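Local coordinates for Pli0006 protein (Listeria innocua, PDB 3OP9) that probably binds DNA through a helix-turn-helix domain of the XRE/Cro-C1 type and is likely to act as a transcriptional regulator, at residues L23-I28 with R37-Y42. Residues are numbered along the deposited sequence; the frame is centred on the assembly and turned at random.
Sequences LKNHQI and RTVAYY
Asn25 and Val39 bring the backbones of 23-28 and 37-42 closest, their CA atoms 6.1 Å apart, where the first turn of helix 25-32 meets the middle of helix 36-44. Lys24 is the N-cap of helix 25-32; its backbone N donates to the side-chain carbonyl of Gln27, OE1, at 3.0 Å, on a lone pair in the carbonyl plane, while its own O receives Gln27 N. Val39 carries most of the contact on the side of 37-42. With CG1 anti to the backbone N (chi1 166°), its two methyls part over helix 25-32: CG1 lies against the amide of Asn25, 3.8 Å from OD1, and CG2 meets Ile28 CG2 at 4.0 Å, the two side chains crossing at about a right angle. The other end of the same amide, Asn25 ND2, rests beside Ala40, 4.0 Å from its CA. Asn25 OD1 is hydrogen-bonded by Lys18 NZ from helix 10-21, which probably limits rotation of the amide beside Val39 CG1. Met43, one turn further along helix 36-44, also touches Asn25 and Ile28, and Val39 touches Val34 in the intervening turn. The pairing is consistent with the two helices of a helix-turn-helix unit, 36-44 corresponding to the recognition helix. Between these segments cohesion is therefore van der Waals: a buried Ile28-Val39 pair edged by an amide whose oxygen has its partner in Lys18.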
loop_
_atom_site.group_PDB
_atom_site.type_symbol
_atom_site.label_atom_id
_atom_site.label_comp_id
_atom_site.label_asym_id
_atom_site.label_seq_id
_atom_site.Cartn_x
_atom_site.Cartn_y
_atom_site.Cartn_z
ATOM N N LEU A 23 7.248 -20.538 17.942
ATOM C CA LEU A 23 8.290 -21.275 17.246
ATOM C C LEU A 23 9.561 -21.433 18.070
ATOM O O LEU A 23 9.871 -20.627 18.964
ATOM C CB LEU A 23 8.637 -20.577 15.936
ATOM C CG LEU A 23 7.488 -20.548 14.934
ATOM C CD1 LEU A 23 7.762 -19.509 13.833
ATOM C CD2 LEU A 23 7.275 -21.967 14.348
ATOM N N LYS A 24 10.297 -22.493 17.754
ATOM C CA LYS A 24 11.600 -22.737 18.334
ATOM C C LYS A 24 12.606 -22.411 17.247
ATOM O O LYS A 24 12.302 -22.561 16.069
ATOM C CB LYS A 24 11.736 -24.203 18.735
ATOM C CG LYS A 24 10.612 -24.720 19.617
ATOM C CD LYS A 24 10.974 -24.642 21.091
ATOM C CE LYS A 24 10.280 -25.734 21.885
ATOM N NZ LYS A 24 11.070 -26.135 23.079
ATOM N N ASN A 25 13.794 -21.978 17.640
ATOM C CA ASN A 25 14.831 -21.632 16.670
ATOM C C ASN A 25 15.103 -22.747 15.657
ATOM O O ASN A 25 15.345 -22.461 14.488
ATOM C CB ASN A 25 16.139 -21.258 17.371
ATOM C CG ASN A 25 16.068 -19.922 18.055
ATOM O OD1 ASN A 25 15.103 -19.178 17.891
ATOM N ND2 ASN A 25 17.096 -19.594 18.806
ATOM N N HIS A 26 15.089 -24.002 16.090
ATOM C CA HIS A 26 15.409 -25.104 15.172
ATOM C C HIS A 26 14.343 -25.274 14.072
ATOM O O HIS A 26 14.663 -25.741 12.978
ATOM C CB HIS A 26 15.641 -26.439 15.914
ATOM C CG HIS A 26 14.380 -27.132 16.331
ATOM N ND1 HIS A 26 13.900 -27.096 17.625
ATOM C CD2 HIS A 26 13.496 -27.876 15.625
ATOM C CE1 HIS A 26 12.771 -27.776 17.694
ATOM N NE2 HIS A 26 12.500 -28.256 16.493
ATOM N N GLN A 27 13.099 -24.885 14.359
ATOM C CA GLN A 27 12.022 -24.911 13.368
ATOM C C GLN A 27 12.253 -23.849 12.291
ATOM O O GLN A 27 12.076 -24.100 11.087
ATOM C CB GLN A 27 10.675 -24.681 14.048
ATOM C CG GLN A 27 10.290 -25.833 14.982
ATOM C CD GLN A 27 8.968 -25.617 15.686
ATOM O OE1 GLN A 27 8.790 -24.634 16.389
ATOM N NE2 GLN A 27 8.032 -26.555 15.508
ATOM N N ILE A 28 12.664 -22.661 12.715
ATOM C CA ILE A 28 13.001 -21.626 11.754
ATOM C C ILE A 28 14.244 -22.049 10.980
ATOM O O ILE A 28 14.332 -21.806 9.772
ATOM C CB ILE A 28 13.209 -20.269 12.447
ATOM C CG1 ILE A 28 11.888 -19.831 13.090
ATOM C CG2 ILE A 28 13.735 -19.218 11.464
ATOM C CD1 ILE A 28 12.036 -18.720 14.129
ATOM N N ARG A 37 22.071 -22.285 15.408
ATOM C CA ARG A 37 22.930 -21.223 15.917
ATOM C C ARG A 37 22.801 -19.967 15.075
ATOM O O ARG A 37 22.813 -18.858 15.594
ATOM C CB ARG A 37 24.392 -21.691 15.919
ATOM C CG ARG A 37 25.398 -20.645 16.340
ATOM C CD ARG A 37 26.792 -21.253 16.303
ATOM N NE ARG A 37 26.907 -22.346 17.257
ATOM C CZ ARG A 37 27.955 -23.149 17.350
ATOM N NH1 ARG A 37 28.980 -22.985 16.528
ATOM N NH2 ARG A 37 27.973 -24.116 18.262
ATOM N N THR A 38 22.689 -20.135 13.768
ATOM C CA THR A 38 22.615 -18.990 12.878
ATOM C C THR A 38 21.328 -18.226 13.132
ATOM O O THR A 38 21.316 -17.003 13.085
ATOM C CB THR A 38 22.675 -19.411 11.402
ATOM O OG1 THR A 38 23.985 -19.921 11.122
ATOM C CG2 THR A 38 22.423 -18.235 10.503
ATOM N N VAL A 39 20.249 -18.948 13.397
ATOM C CA VAL A 39 18.966 -18.304 13.707
ATOM C C VAL A 39 19.055 -17.530 15.034
ATOM O O VAL A 39 18.495 -16.444 15.176
ATOM C CB VAL A 39 17.867 -19.348 13.758
ATOM C CG1 VAL A 39 16.584 -18.758 14.424
ATOM C CG2 VAL A 39 17.592 -19.873 12.353
ATOM N N ALA A 40 19.774 -18.088 16.002
ATOM C CA ALA A 40 20.037 -17.384 17.254
ATOM C C ALA A 40 20.714 -16.061 16.963
ATOM O O ALA A 40 20.371 -15.035 17.556
ATOM C CB ALA A 40 20.918 -18.236 18.202
ATOM N N TYR A 41 21.685 -16.068 16.057
ATOM C CA TYR A 41 22.368 -14.824 15.721
ATOM C C TYR A 41 21.478 -13.846 14.944
ATOM O O TYR A 41 21.652 -12.653 15.077
ATOM C CB TYR A 41 23.628 -15.082 14.932
ATOM C CG TYR A 41 24.651 -15.917 15.694
ATOM C CD1 TYR A 41 24.748 -15.865 17.094
ATOM C CD2 TYR A 41 25.504 -16.751 15.015
ATOM C CE1 TYR A 41 25.699 -16.647 17.780
ATOM C CE2 TYR A 41 26.466 -17.534 15.684
ATOM C CZ TYR A 41 26.551 -17.476 17.057
ATOM O OH TYR A 41 27.494 -18.260 17.687
ATOM N N TYR A 42 20.553 -14.339 14.124
ATOM C CA TYR A 42 19.560 -13.442 13.508
ATOM C C TYR A 42 18.795 -12.682 14.563
ATOM O O TYR A 42 18.549 -11.478 14.415
ATOM C CB TYR A 42 18.516 -14.212 12.709
ATOM C CG TYR A 42 18.985 -14.822 11.419
ATOM C CD1 TYR A 42 20.175 -14.432 10.814
ATOM C CD2 TYR A 42 18.231 -15.805 10.810
ATOM C CE1 TYR A 42 20.593 -15.029 9.608
ATOM C CE2 TYR A 42 18.630 -16.395 9.634
ATOM C CZ TYR A 42 19.803 -16.010 9.033
ATOM O OH TYR A 42 20.144 -16.632 7.843
#